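Local coordinates for protein ADP-ribosylglycohydrolase (Thermus thermophilus, PDB 2YZV) that belongs to the ADP-ribosylglycohydrolase family, an all-helical fold that binds magnesium ions in this crystal structure, at residues A[162-167]-A[197-202]; A[39-43]-A[275-279]; A[139-143]-A[293-297]. All blocks are in the same frame, centred on the assembly; numbering follows the deposited sequence.

Contact 1 of 3, residues A[162-167]-A[197-202]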
# COMPACT_ATOMS: atom_id res chain seq x y z
N ARG A 162 17.32 2.99 -3.93
CA ARG A 162 16.91 2.76 -5.30
C ARG A 162 15.77 1.75 -5.45
O ARG A 162 14.79 2.01 -6.14
CB ARG A 162 18.09 2.28 -6.15
CG ARG A 162 17.70 1.98 -7.59
CD ARG A 162 18.81 1.29 -8.35
NE ARG A 162 18.43 1.11 -9.75
CZ ARG A 162 19.15 0.43 -10.64
NH1 ARG A 162 20.29 -0.14 -10.29
NH2 ARG A 162 18.71 0.34 -11.89
N GLU A 163 15.92 0.59 -4.81
CA GLU A 163 14.90 -0.45 -4.93
C GLU A 163 13.56 -0.07 -4.33
O GLU A 163 12.53 -0.58 -4.78
CB GLU A 163 15.40 -1.77 -4.32
CG GLU A 163 15.79 -1.72 -2.86
CD GLU A 163 17.27 -1.45 -2.66
OE1 GLU A 163 17.76 -0.40 -3.11
OE2 GLU A 163 17.95 -2.31 -2.04
N ALA A 164 13.55 0.80 -3.33
CA ALA A 164 12.29 1.22 -2.73
C ALA A 164 11.59 2.19 -3.67
O ALA A 164 10.38 2.13 -3.87
CB ALA A 164 12.53 1.88 -1.38
N LEU A 165 12.37 3.10 -4.27
CA LEU A 165 11.80 4.05 -5.21
C LEU A 165 11.21 3.31 -6.41
O LEU A 165 10.10 3.59 -6.84
CB LEU A 165 12.87 5.05 -5.66
CG LEU A 165 13.51 5.84 -4.52
CD1 LEU A 165 14.43 6.91 -5.09
CD2 LEU A 165 12.44 6.48 -3.65
N GLU A 166 11.97 2.36 -6.95
CA GLU A 166 11.50 1.61 -8.12
C GLU A 166 10.31 0.71 -7.79
O GLU A 166 9.41 0.56 -8.61
CB GLU A 166 12.64 0.76 -8.69
CG GLU A 166 13.82 1.59 -9.18
CD GLU A 166 14.96 0.72 -9.69
OE1 GLU A 166 15.08 -0.43 -9.23
OE2 GLU A 166 15.73 1.20 -10.55
N ALA A 167 10.30 0.12 -6.60
CA ALA A 167 9.19 -0.74 -6.21
C ALA A 167 7.91 0.09 -6.14
O ALA A 167 6.83 -0.39 -6.46
CB ALA A 167 9.47 -1.39 -4.86
N ASP A 197 16.02 -1.23 -16.63
CA ASP A 197 17.19 -1.11 -15.76
C ASP A 197 16.74 -0.86 -14.32
O ASP A 197 16.61 0.28 -13.88
CB ASP A 197 18.09 0.03 -16.24
CG ASP A 197 19.28 0.26 -15.32
OD1 ASP A 197 19.86 -0.74 -14.84
OD2 ASP A 197 19.63 1.43 -15.09
N LEU A 198 16.49 -1.96 -13.61
CA LEU A 198 16.05 -1.89 -12.23
C LEU A 198 17.07 -2.54 -11.30
O LEU A 198 17.94 -3.29 -11.75
CB LEU A 198 14.71 -2.62 -12.07
CG LEU A 198 13.54 -2.16 -12.95
CD1 LEU A 198 12.35 -3.11 -12.79
CD2 LEU A 198 13.15 -0.75 -12.57
N HIS A 199 16.95 -2.25 -10.02
CA HIS A 199 17.83 -2.85 -9.02
C HIS A 199 17.69 -4.36 -9.19
O HIS A 199 16.58 -4.87 -9.39
CB HIS A 199 17.39 -2.40 -7.63
CG HIS A 199 18.23 -2.94 -6.52
ND1 HIS A 199 18.14 -4.25 -6.09
CD2 HIS A 199 19.16 -2.35 -5.74
CE1 HIS A 199 18.98 -4.44 -5.09
NE2 HIS A 199 19.61 -3.31 -4.85
N PRO A 200 18.80 -5.11 -9.15
CA PRO A 200 18.77 -6.57 -9.31
C PRO A 200 17.69 -7.31 -8.52
O PRO A 200 17.09 -8.25 -9.03
CB PRO A 200 20.18 -6.99 -8.88
CG PRO A 200 21.01 -5.84 -9.33
CD PRO A 200 20.18 -4.64 -8.92
N ALA A 201 17.46 -6.89 -7.28
CA ALA A 201 16.45 -7.55 -6.45
C ALA A 201 15.05 -7.35 -7.02
O ALA A 201 14.24 -8.28 -7.05
CB ALA A 201 16.51 -7.00 -5.03
N LEU A 202 14.78 -6.14 -7.49
CA LEU A 202 13.47 -5.84 -8.05
C LEU A 202 13.35 -6.50 -9.42
O LEU A 202 12.27 -6.95 -9.81
CB LEU A 202 13.27 -4.33 -8.17
CG LEU A 202 11.87 -3.87 -8.56
CD1 LEU A 202 10.85 -4.43 -7.60
CD2 LEU A 202 11.82 -2.35 -8.57
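E166 meets the turn ahead of helix 200-209 through its carboxylate: OE1 takes the backbone N-H of H199 on its syn lone pair, with N to OE1 at 2.7 Å and an almost straight N-H...O angle of 177°. The E166 chain runs extended beyond CG, which carries the carboxylate from helix 162-179 across to that amide. Its other oxygen is held from above the carboxylate plane by R162 NE, 2.8 Å from OE2, one turn back on the same helix. R162 has CG opposite the backbone N (chi1 178°) and stays extended to NE; the guanidinium therefore lies flat against the L198-H199 peptide, with H199 N over its centre. D197 O sits at the guanidinium edge, where R162 NH2 reaches it at 2.9 Å in a weak bond; a second weak bond, from NH2 to D197 OD1 at 3.3 Å, completes a salt-bridge network of R162, E166 and D197. E163 CB lies over the H199 ring face (CH-pi, 4.0 Å to the centroid), and the bend at chi2 brings the carboxylate over the rim of that face, OE2 being hydrogen-bonded to Y220 OH. Deeper in, L202 CD2 presses on E166 CB. H199 ND1 accepts from A201 N at 3.0 Å, making H199 the N-cap of helix 200-209, a helix start docked on the first turn of another helix.

Contact 2 of 3, residues A[39-43]-A[275-279]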
# COMPACT_ATOMS: atom_id res chain seq x y z
N VAL A 39 -5.05 -17.18 10.22
CA VAL A 39 -5.81 -15.97 10.52
C VAL A 39 -6.86 -15.87 9.42
O VAL A 39 -6.53 -15.94 8.23
CB VAL A 39 -4.91 -14.73 10.46
CG1 VAL A 39 -5.74 -13.47 10.67
CG2 VAL A 39 -3.83 -14.83 11.52
N ARG A 40 -8.12 -15.70 9.81
CA ARG A 40 -9.21 -15.61 8.85
C ARG A 40 -10.18 -14.46 9.10
O ARG A 40 -10.89 -14.04 8.19
CB ARG A 40 -10.01 -16.93 8.84
CG ARG A 40 -9.18 -18.16 8.54
CD ARG A 40 -9.99 -19.44 8.76
NE ARG A 40 -11.15 -19.54 7.88
CZ ARG A 40 -11.08 -19.68 6.56
NH1 ARG A 40 -9.90 -19.74 5.95
NH2 ARG A 40 -12.19 -19.78 5.84
N GLU A 41 -10.23 -13.96 10.33
CA GLU A 41 -11.16 -12.88 10.65
C GLU A 41 -10.53 -11.72 11.40
O GLU A 41 -9.39 -11.79 11.85
CB GLU A 41 -12.33 -13.44 11.46
CG GLU A 41 -13.07 -14.61 10.82
CD GLU A 41 -13.52 -14.32 9.40
OE1 GLU A 41 -13.87 -13.16 9.11
OE2 GLU A 41 -13.54 -15.26 8.58
N MET A 42 -11.31 -10.63 11.54
CA MET A 42 -10.88 -9.43 12.25
C MET A 42 -11.02 -9.63 13.75
O MET A 42 -12.06 -9.31 14.34
CB MET A 42 -11.73 -8.23 11.83
CG MET A 42 -11.43 -7.68 10.46
SD MET A 42 -9.91 -6.70 10.41
CE MET A 42 -9.96 -6.18 8.68
N LYS A 43 -9.98 -10.14 14.39
CA LYS A 43 -10.02 -10.39 15.82
C LYS A 43 -9.23 -9.37 16.62
O LYS A 43 -9.35 -9.29 17.84
CB LYS A 43 -9.48 -11.80 16.11
CG LYS A 43 -10.34 -12.93 15.56
CD LYS A 43 -11.45 -13.33 16.53
CE LYS A 43 -12.46 -12.21 16.75
NZ LYS A 43 -13.51 -12.60 17.74
N ARG A 275 -18.12 -8.30 6.51
CA ARG A 275 -17.80 -8.30 7.93
C ARG A 275 -16.46 -7.61 8.21
O ARG A 275 -16.28 -7.02 9.28
CB ARG A 275 -17.79 -9.73 8.49
CG ARG A 275 -16.82 -10.67 7.84
CD ARG A 275 -16.98 -12.08 8.38
NE ARG A 275 -16.00 -13.00 7.83
CZ ARG A 275 -15.97 -13.41 6.56
NH1 ARG A 275 -16.88 -12.97 5.70
NH2 ARG A 275 -15.03 -14.24 6.15
N TRP A 276 -15.53 -7.69 7.27
CA TRP A 276 -14.23 -7.03 7.44
C TRP A 276 -14.43 -5.52 7.36
O TRP A 276 -13.88 -4.76 8.16
CB TRP A 276 -13.23 -7.49 6.37
CG TRP A 276 -12.72 -8.89 6.56
CD1 TRP A 276 -12.98 -9.73 7.62
CD2 TRP A 276 -11.84 -9.62 5.69
NE1 TRP A 276 -12.32 -10.92 7.46
CE2 TRP A 276 -11.61 -10.88 6.28
CE3 TRP A 276 -11.22 -9.32 4.47
CZ2 TRP A 276 -10.79 -11.85 5.69
CZ3 TRP A 276 -10.40 -10.29 3.88
CH2 TRP A 276 -10.19 -11.54 4.50
N LEU A 277 -15.22 -5.08 6.38
CA LEU A 277 -15.49 -3.66 6.21
C LEU A 277 -16.30 -3.09 7.37
O LEU A 277 -16.02 -1.99 7.85
CB LEU A 277 -16.23 -3.42 4.89
CG LEU A 277 -15.45 -3.71 3.60
CD1 LEU A 277 -16.39 -3.63 2.40
CD2 LEU A 277 -14.31 -2.72 3.46
N ARG A 278 -17.31 -3.83 7.83
CA ARG A 278 -18.13 -3.34 8.93
C ARG A 278 -17.36 -3.18 10.23
O ARG A 278 -17.71 -2.36 11.07
CB ARG A 278 -19.32 -4.28 9.16
CG ARG A 278 -20.44 -4.11 8.14
CD ARG A 278 -21.68 -4.90 8.54
NE ARG A 278 -21.53 -6.33 8.34
CZ ARG A 278 -21.56 -6.92 7.14
NH1 ARG A 278 -21.74 -6.20 6.05
NH2 ARG A 278 -21.42 -8.24 7.05
N ALA A 279 -16.28 -3.95 10.38
CA ALA A 279 -15.46 -3.90 11.59
C ALA A 279 -14.34 -2.88 11.49
O ALA A 279 -13.72 -2.52 12.49
CB ALA A 279 -14.88 -5.28 11.88
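E41 reaches from the loop at 39-43 to helix 274-279 and meets two side chains of that helix with one carboxylate. CG stands opposite the carbonyl carbon, beside the backbone N, and from there the chain bends once, at chi2 (-53°), bringing CD to the edge of the R275 guanidinium, in its plane. OE1 then has two donors. R275 NE lies 2.5 Å from it within the salt bridge, a separation so short that its exact length is doubtful, and W276 NE1 stands 3.2 Å from the same OE1, approaching from above the carboxylate plane. OE2 receives R275 NH2 at 3.0 Å on its syn lone pair, with an N-H...O angle of 158°. R275 thus grips both oxygens, although the carboxylate and guanidinium planes are 39° apart. The W276 bond at OE1 and the NH2 bond at OE2 should fix the rotation of the carboxylate; R243 adds a salt bridge to OE2, while E239 shares R275 NH2.

The indole edge also faces R40 O, which lies in the ring plane 3.3 Å from W276 CZ2. M42, the centre of an inverse gamma turn, packs CG against W276 CD1 at 3.8 Å. Its SD makes an oblique Met-aromatic contact with the five-membered ring, and its CB touches A279 CB at 4.3 Å. On the inner side, M42 joins the loop to helix 4-26, E41 ties it through R243 to helix 238-246, and W276 packs between those two helices.

Contact 3 of 3, residues A[139-143]-A[293-297]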
# COMPACT_ATOMS: atom_id res chain seq x y z
N LEU A 139 -5.21 7.13 -6.86
CA LEU A 139 -6.63 7.44 -6.99
C LEU A 139 -6.86 8.85 -7.53
O LEU A 139 -7.73 9.06 -8.37
CB LEU A 139 -7.34 7.31 -5.64
CG LEU A 139 -8.11 6.01 -5.38
CD1 LEU A 139 -7.19 4.80 -5.48
CD2 LEU A 139 -8.74 6.07 -4.01
N ALA A 140 -6.06 9.80 -7.06
CA ALA A 140 -6.21 11.19 -7.49
C ALA A 140 -5.42 11.56 -8.74
O ALA A 140 -5.86 12.40 -9.53
CB ALA A 140 -5.84 12.13 -6.35
N TYR A 141 -4.26 10.94 -8.94
CA TYR A 141 -3.43 11.27 -10.09
C TYR A 141 -3.30 10.15 -11.12
O TYR A 141 -2.33 10.08 -11.87
CB TYR A 141 -2.04 11.72 -9.61
CG TYR A 141 -2.06 13.09 -8.98
CD1 TYR A 141 -1.93 14.24 -9.77
CD2 TYR A 141 -2.27 13.26 -7.61
CE1 TYR A 141 -2.00 15.51 -9.21
CE2 TYR A 141 -2.34 14.53 -7.04
CZ TYR A 141 -2.20 15.65 -7.85
OH TYR A 141 -2.28 16.91 -7.31
N GLU A 142 -4.31 9.28 -11.15
CA GLU A 142 -4.35 8.15 -12.07
C GLU A 142 -4.00 8.51 -13.51
O GLU A 142 -3.24 7.80 -14.17
CB GLU A 142 -5.74 7.53 -12.07
CG GLU A 142 -5.87 6.30 -12.96
CD GLU A 142 -7.30 6.05 -13.39
OE1 GLU A 142 -8.22 6.31 -12.59
OE2 GLU A 142 -7.50 5.57 -14.53
N ASN A 143 -4.55 9.62 -13.98
CA ASN A 143 -4.36 10.04 -15.36
C ASN A 143 -3.20 10.98 -15.65
O ASN A 143 -2.97 11.34 -16.81
CB ASN A 143 -5.67 10.65 -15.86
CG ASN A 143 -6.87 9.79 -15.52
OD1 ASN A 143 -6.93 8.62 -15.91
ND2 ASN A 143 -7.82 10.35 -14.79
N LEU A 293 -10.96 11.69 -3.79
CA LEU A 293 -9.75 11.56 -4.58
C LEU A 293 -10.07 11.15 -6.01
O LEU A 293 -9.46 11.65 -6.96
CB LEU A 293 -8.81 10.54 -3.93
CG LEU A 293 -8.21 10.94 -2.58
CD1 LEU A 293 -7.63 9.71 -1.89
CD2 LEU A 293 -7.13 12.01 -2.77
N TYR A 294 -11.03 10.25 -6.18
CA TYR A 294 -11.41 9.79 -7.50
C TYR A 294 -12.02 10.94 -8.32
O TYR A 294 -11.69 11.11 -9.49
CB TYR A 294 -12.40 8.63 -7.39
CG TYR A 294 -12.90 8.10 -8.72
CD1 TYR A 294 -12.02 7.90 -9.79
CD2 TYR A 294 -14.25 7.80 -8.91
CE1 TYR A 294 -12.48 7.42 -11.02
CE2 TYR A 294 -14.71 7.31 -10.13
CZ TYR A 294 -13.83 7.12 -11.18
OH TYR A 294 -14.29 6.65 -12.39
N ARG A 295 -12.88 11.72 -7.69
CA ARG A 295 -13.51 12.85 -8.38
C ARG A 295 -12.43 13.84 -8.80
O ARG A 295 -12.55 14.51 -9.82
CB ARG A 295 -14.51 13.55 -7.45
CG ARG A 295 -15.55 12.61 -6.85
CD ARG A 295 -16.39 13.30 -5.79
NE ARG A 295 -17.43 14.15 -6.36
CZ ARG A 295 -18.51 13.68 -6.98
NH1 ARG A 295 -18.69 12.37 -7.11
NH2 ARG A 295 -19.41 14.51 -7.48
N MET A 296 -11.37 13.91 -8.01
CA MET A 296 -10.25 14.80 -8.28
C MET A 296 -9.51 14.37 -9.54
O MET A 296 -9.00 15.21 -10.29
CB MET A 296 -9.30 14.80 -7.08
CG MET A 296 -8.17 15.81 -7.15
SD MET A 296 -7.16 15.78 -5.65
CE MET A 296 -5.57 16.33 -6.30
N SER A 297 -9.47 13.06 -9.79
CA SER A 297 -8.78 12.53 -10.96
C SER A 297 -9.56 12.76 -12.24
O SER A 297 -9.00 12.72 -13.34
CB SER A 297 -8.54 11.02 -10.80
OG SER A 297 -9.74 10.29 -10.98
O HOH W 1 -9.75 8.63 -13.24
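A140 and S297 bring helix 135-141 against the C-terminal part of helix 283-298 in this all-helical fold. Their CA atoms are 4.5 Å apart, an approach that the small side chains of both residues permit. Apolar contacts come first. L139 and L293 meet CB to CB, while A140 CB rests on L293 CD2 at 3.8 Å and on M296 SD at 3.9 Å. M296 has CG opposite its backbone N (chi1 -173°) and an extended chain, which carries CE past A140 to the hydroxyl end of Y141, 3.5 Å from OH and oblique to the ring. L293 also packs on helix 57-72, and L139 on R11 of helix 4-26.

Backbone oxygens form the second group. A140 CA makes a CA-H...O contact with L293 O at 3.3 Å, and S297 CB fits against both L139 O and A140 O.

Polar bonds gather at the end of the contact. N143 ND2 donates weakly to S297 O at 3.0 Å, and N143 OD1 is hydrogen-bonded to R180 NH2. E142 has salt bridges to R11 and R180. S297 OG donates a hydrogen bond to Y294 O at 2.6 Å, in the carbonyl plane and on a lone pair. One water joins the two segments: it donates to E142 OE1 and to S297 OG, and accepts from N143 ND2 at 3.0 Å.

In the fold
The three contacts lie well apart in a single helical chain. Contacts 1 and 2 are on opposite sides of the chain's centre, their own centres 34 Å apart; contact 3 is 26 Å from contact 1 and 28 Å from contact 2, centre to centre, and none touches another. Along the chain the order is 39-43, 139-143, 162-167, 197-202, 275-279, 293-297. Contact 1 is therefore a local closure within the span enclosed by both others, whereas contacts 2 and 3 interleave. Helices 274-279 and 283-298 are consecutive and serve contacts 2 and 3, so the C-terminal region is joined to two distant earlier parts, and helix 4-26 packs beside both.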